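Local coordinates for leucyl-tRNA synthetase (Giardia intestinalis, PDB 3PZ6), which probably attaches leucine to its cognate tRNA at the expense of ATP, the chain here being its CP1 editing domain, which probably deacylates mischarged tRNA, at residues A[96-102]-A[167-173]. The protein carries 2 engineered substitutions. Sequence-based numbering, arbitrary orientation.
Sequences TNCWVLP and IFVLPLE
Four backbone hydrogen bonds join Cys98 and Val100 to Phe168, Leu170 and Leu172, alternating from strand to strand as in a parallel pair. Cys98 N reaches Phe168 O at 3.2 Å, and Leu170 N returns to Cys98 O at 2.7 Å. Val100 N then meets Leu170 O at 3.0 Å, and Leu172 N closes the series on Val100 O. Leu170 O also receives a CA-H...O contact from Trp99. A water bridges Thr96 O and Phe168 N, donating to the first and accepting from the second.

Side-chain packing divides between the two faces of the sheet. On one, Asn97 OD1 and Leu172 CD2 lie over opposite faces of the Trp99 indole, both offset toward its rim. Leu172 CD2 makes a CH-pi contact, 4.1 Å from the centroid of the Trp99 five-membered ring, while Trp99 CZ3 rests against Leu170 CB at 3.6 Å. Trp99 CG is anti to the carbonyl carbon (chi1 -55°), and a hydrogen bond from NE1 to Asp194 OD1 helps to fix the ring's rotation. Helix 192-202 packs on this side through Cys197, which touches Trp99 and Leu172. On the other face, the Val100 and Val169 side chains cross at about a right angle, with CG1 of each 3.5 Å apart, and Cys98 SG lies 3.7 Å from Val169 CG2.

Flanked by strand 183-186 beside 97-100 and strand 156-158 beside 167-171, this largely buried parallel pair forms an interior part of the mixed beta-sheet core of the CP1 editing domain, an insertion characteristic of leucyl-tRNA synthetase and related class I enzymes.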
loop_
_atom_site.group_PDB
_atom_site.type_symbol
_atom_site.label_atom_id
_atom_site.label_comp_id
_atom_site.label_asym_id
_atom_site.label_seq_id
_atom_site.Cartn_x
_atom_site.Cartn_y
_atom_site.Cartn_z
ATOM N N THR A 96 3.850 -6.248 -0.500
ATOM C CA THR A 96 3.474 -7.293 0.447
ATOM C C THR A 96 2.432 -6.802 1.456
ATOM O O THR A 96 1.754 -7.600 2.106
ATOM C CB THR A 96 4.688 -7.751 1.245
ATOM O OG1 THR A 96 5.243 -6.616 1.907
ATOM C CG2 THR A 96 5.728 -8.371 0.339
ATOM N N ASN A 97 2.338 -5.481 1.581
ATOM C CA ASN A 97 1.490 -4.817 2.561
ATOM C C ASN A 97 1.542 -3.314 2.315
ATOM O O ASN A 97 2.147 -2.862 1.338
ATOM C CB ASN A 97 1.952 -5.139 3.994
ATOM C CG ASN A 97 3.357 -4.594 4.314
ATOM O OD1 ASN A 97 3.501 -3.599 5.027
ATOM N ND2 ASN A 97 4.387 -5.247 3.784
ATOM N N CYS A 98 0.905 -2.541 3.189
ATOM C CA CYS A 98 1.095 -1.095 3.202
ATOM C C CYS A 98 1.155 -0.586 4.645
ATOM O O CYS A 98 0.987 -1.366 5.581
ATOM C CB CYS A 98 0.020 -0.382 2.379
ATOM S SG CYS A 98 -1.658 -0.563 3.007
ATOM N N TRP A 99 1.421 0.709 4.809
ATOM C CA TRP A 99 1.701 1.294 6.116
ATOM C C TRP A 99 0.799 2.485 6.393
ATOM O O TRP A 99 0.562 3.302 5.510
ATOM C CB TRP A 99 3.144 1.782 6.198
ATOM C CG TRP A 99 4.215 0.788 5.889
ATOM C CD1 TRP A 99 5.087 0.838 4.844
ATOM C CD2 TRP A 99 4.566 -0.382 6.646
ATOM N NE1 TRP A 99 5.951 -0.224 4.889
ATOM C CE2 TRP A 99 5.659 -0.992 5.984
ATOM C CE3 TRP A 99 4.061 -0.978 7.813
ATOM C CZ2 TRP A 99 6.256 -2.174 6.442
ATOM C CZ3 TRP A 99 4.655 -2.143 8.274
ATOM C CH2 TRP A 99 5.746 -2.734 7.583
ATOM N N VAL A 100 0.298 2.574 7.623
ATOM C CA VAL A 100 -0.380 3.774 8.113
ATOM C C VAL A 100 0.194 4.117 9.474
ATOM O O VAL A 100 0.739 3.244 10.147
ATOM C CB VAL A 100 -1.914 3.602 8.240
ATOM C CG1 VAL A 100 -2.551 3.264 6.886
ATOM C CG2 VAL A 100 -2.268 2.574 9.305
ATOM N N LEU A 101 0.102 5.384 9.867
ATOM C CA LEU A 101 0.473 5.787 11.220
ATOM C C LEU A 101 -0.654 5.402 12.173
ATOM O O LEU A 101 -1.778 5.915 12.047
ATOM C CB LEU A 101 0.770 7.289 11.308
ATOM C CG LEU A 101 1.196 7.805 12.690
ATOM C CD1 LEU A 101 2.562 7.242 13.124
ATOM C CD2 LEU A 101 1.199 9.327 12.737
ATOM N N PRO A 102 -0.364 4.495 13.122
ATOM C CA PRO A 102 -1.385 3.964 14.035
ATOM C C PRO A 102 -2.141 5.052 14.788
ATOM O O PRO A 102 -3.296 4.849 15.165
ATOM C CB PRO A 102 -0.573 3.116 15.011
ATOM C CG PRO A 102 0.616 2.691 14.210
ATOM C CD PRO A 102 0.952 3.886 13.366
ATOM N N ILE A 167 -3.771 -7.622 0.470
ATOM C CA ILE A 167 -2.702 -7.401 1.447
ATOM C C ILE A 167 -3.258 -6.673 2.664
ATOM O O ILE A 167 -4.369 -6.162 2.620
ATOM C CB ILE A 167 -1.492 -6.632 0.845
ATOM C CG1 ILE A 167 -1.936 -5.309 0.214
ATOM C CG2 ILE A 167 -0.737 -7.508 -0.158
ATOM C CD1 ILE A 167 -0.791 -4.484 -0.383
ATOM N N PHE A 168 -2.484 -6.621 3.740
ATOM C CA PHE A 168 -2.932 -5.989 4.968
ATOM C C PHE A 168 -2.313 -4.613 5.213
ATOM O O PHE A 168 -1.162 -4.363 4.875
ATOM C CB PHE A 168 -2.661 -6.906 6.159
ATOM C CG PHE A 168 -3.582 -8.080 6.234
ATOM C CD1 PHE A 168 -4.710 -8.037 7.044
ATOM C CD2 PHE A 168 -3.331 -9.231 5.494
ATOM C CE1 PHE A 168 -5.573 -9.127 7.119
ATOM C CE2 PHE A 168 -4.195 -10.319 5.556
ATOM C CZ PHE A 168 -5.314 -10.270 6.373
ATOM N N VAL A 169 -3.099 -3.726 5.807
ATOM C CA VAL A 169 -2.626 -2.424 6.236
ATOM C C VAL A 169 -1.895 -2.615 7.560
ATOM O O VAL A 169 -2.480 -3.086 8.529
ATOM C CB VAL A 169 -3.811 -1.449 6.455
ATOM C CG1 VAL A 169 -3.321 -0.124 7.018
ATOM C CG2 VAL A 169 -4.595 -1.241 5.172
ATOM N N LEU A 170 -0.624 -2.237 7.603
ATOM C CA LEU A 170 0.204 -2.525 8.762
ATOM C C LEU A 170 0.776 -1.254 9.415
ATOM O O LEU A 170 0.781 -0.182 8.793
ATOM C CB LEU A 170 1.313 -3.504 8.376
ATOM C CG LEU A 170 0.910 -4.877 7.833
ATOM C CD1 LEU A 170 2.159 -5.735 7.710
ATOM C CD2 LEU A 170 -0.126 -5.573 8.722
ATOM N N PRO A 171 1.245 -1.370 10.673
ATOM C CA PRO A 171 1.707 -0.221 11.432
ATOM C C PRO A 171 3.146 0.203 11.134
ATOM O O PRO A 171 4.076 -0.604 11.236
ATOM C CB PRO A 171 1.575 -0.697 12.889
ATOM C CG PRO A 171 1.752 -2.142 12.822
ATOM C CD PRO A 171 1.223 -2.591 11.496
ATOM N N LEU A 172 3.313 1.466 10.752
ATOM C CA LEU A 172 4.634 2.075 10.675
ATOM C C LEU A 172 4.672 3.319 11.556
ATOM O O LEU A 172 4.052 4.327 11.248
ATOM C CB LEU A 172 5.018 2.396 9.230
ATOM C CG LEU A 172 6.481 2.822 8.991
ATOM C CD1 LEU A 172 7.481 1.720 9.372
ATOM C CD2 LEU A 172 6.685 3.258 7.550
ATOM N N GLU A 173 5.406 3.230 12.657
ATOM C CA GLU A 173 5.418 4.269 13.690
ATOM C C GLU A 173 6.145 5.559 13.308
ATOM O O GLU A 173 6.015 6.570 14.002
ATOM C CB GLU A 173 6.010 3.720 14.989
ATOM C CG GLU A 173 5.142 2.681 15.663
ATOM C CD GLU A 173 5.867 1.937 16.776
ATOM O OE1 GLU A 173 5.189 1.525 17.747
ATOM O OE2 GLU A 173 7.109 1.759 16.686
HETATM O O HOH W 1 0.018 -8.026 4.222
#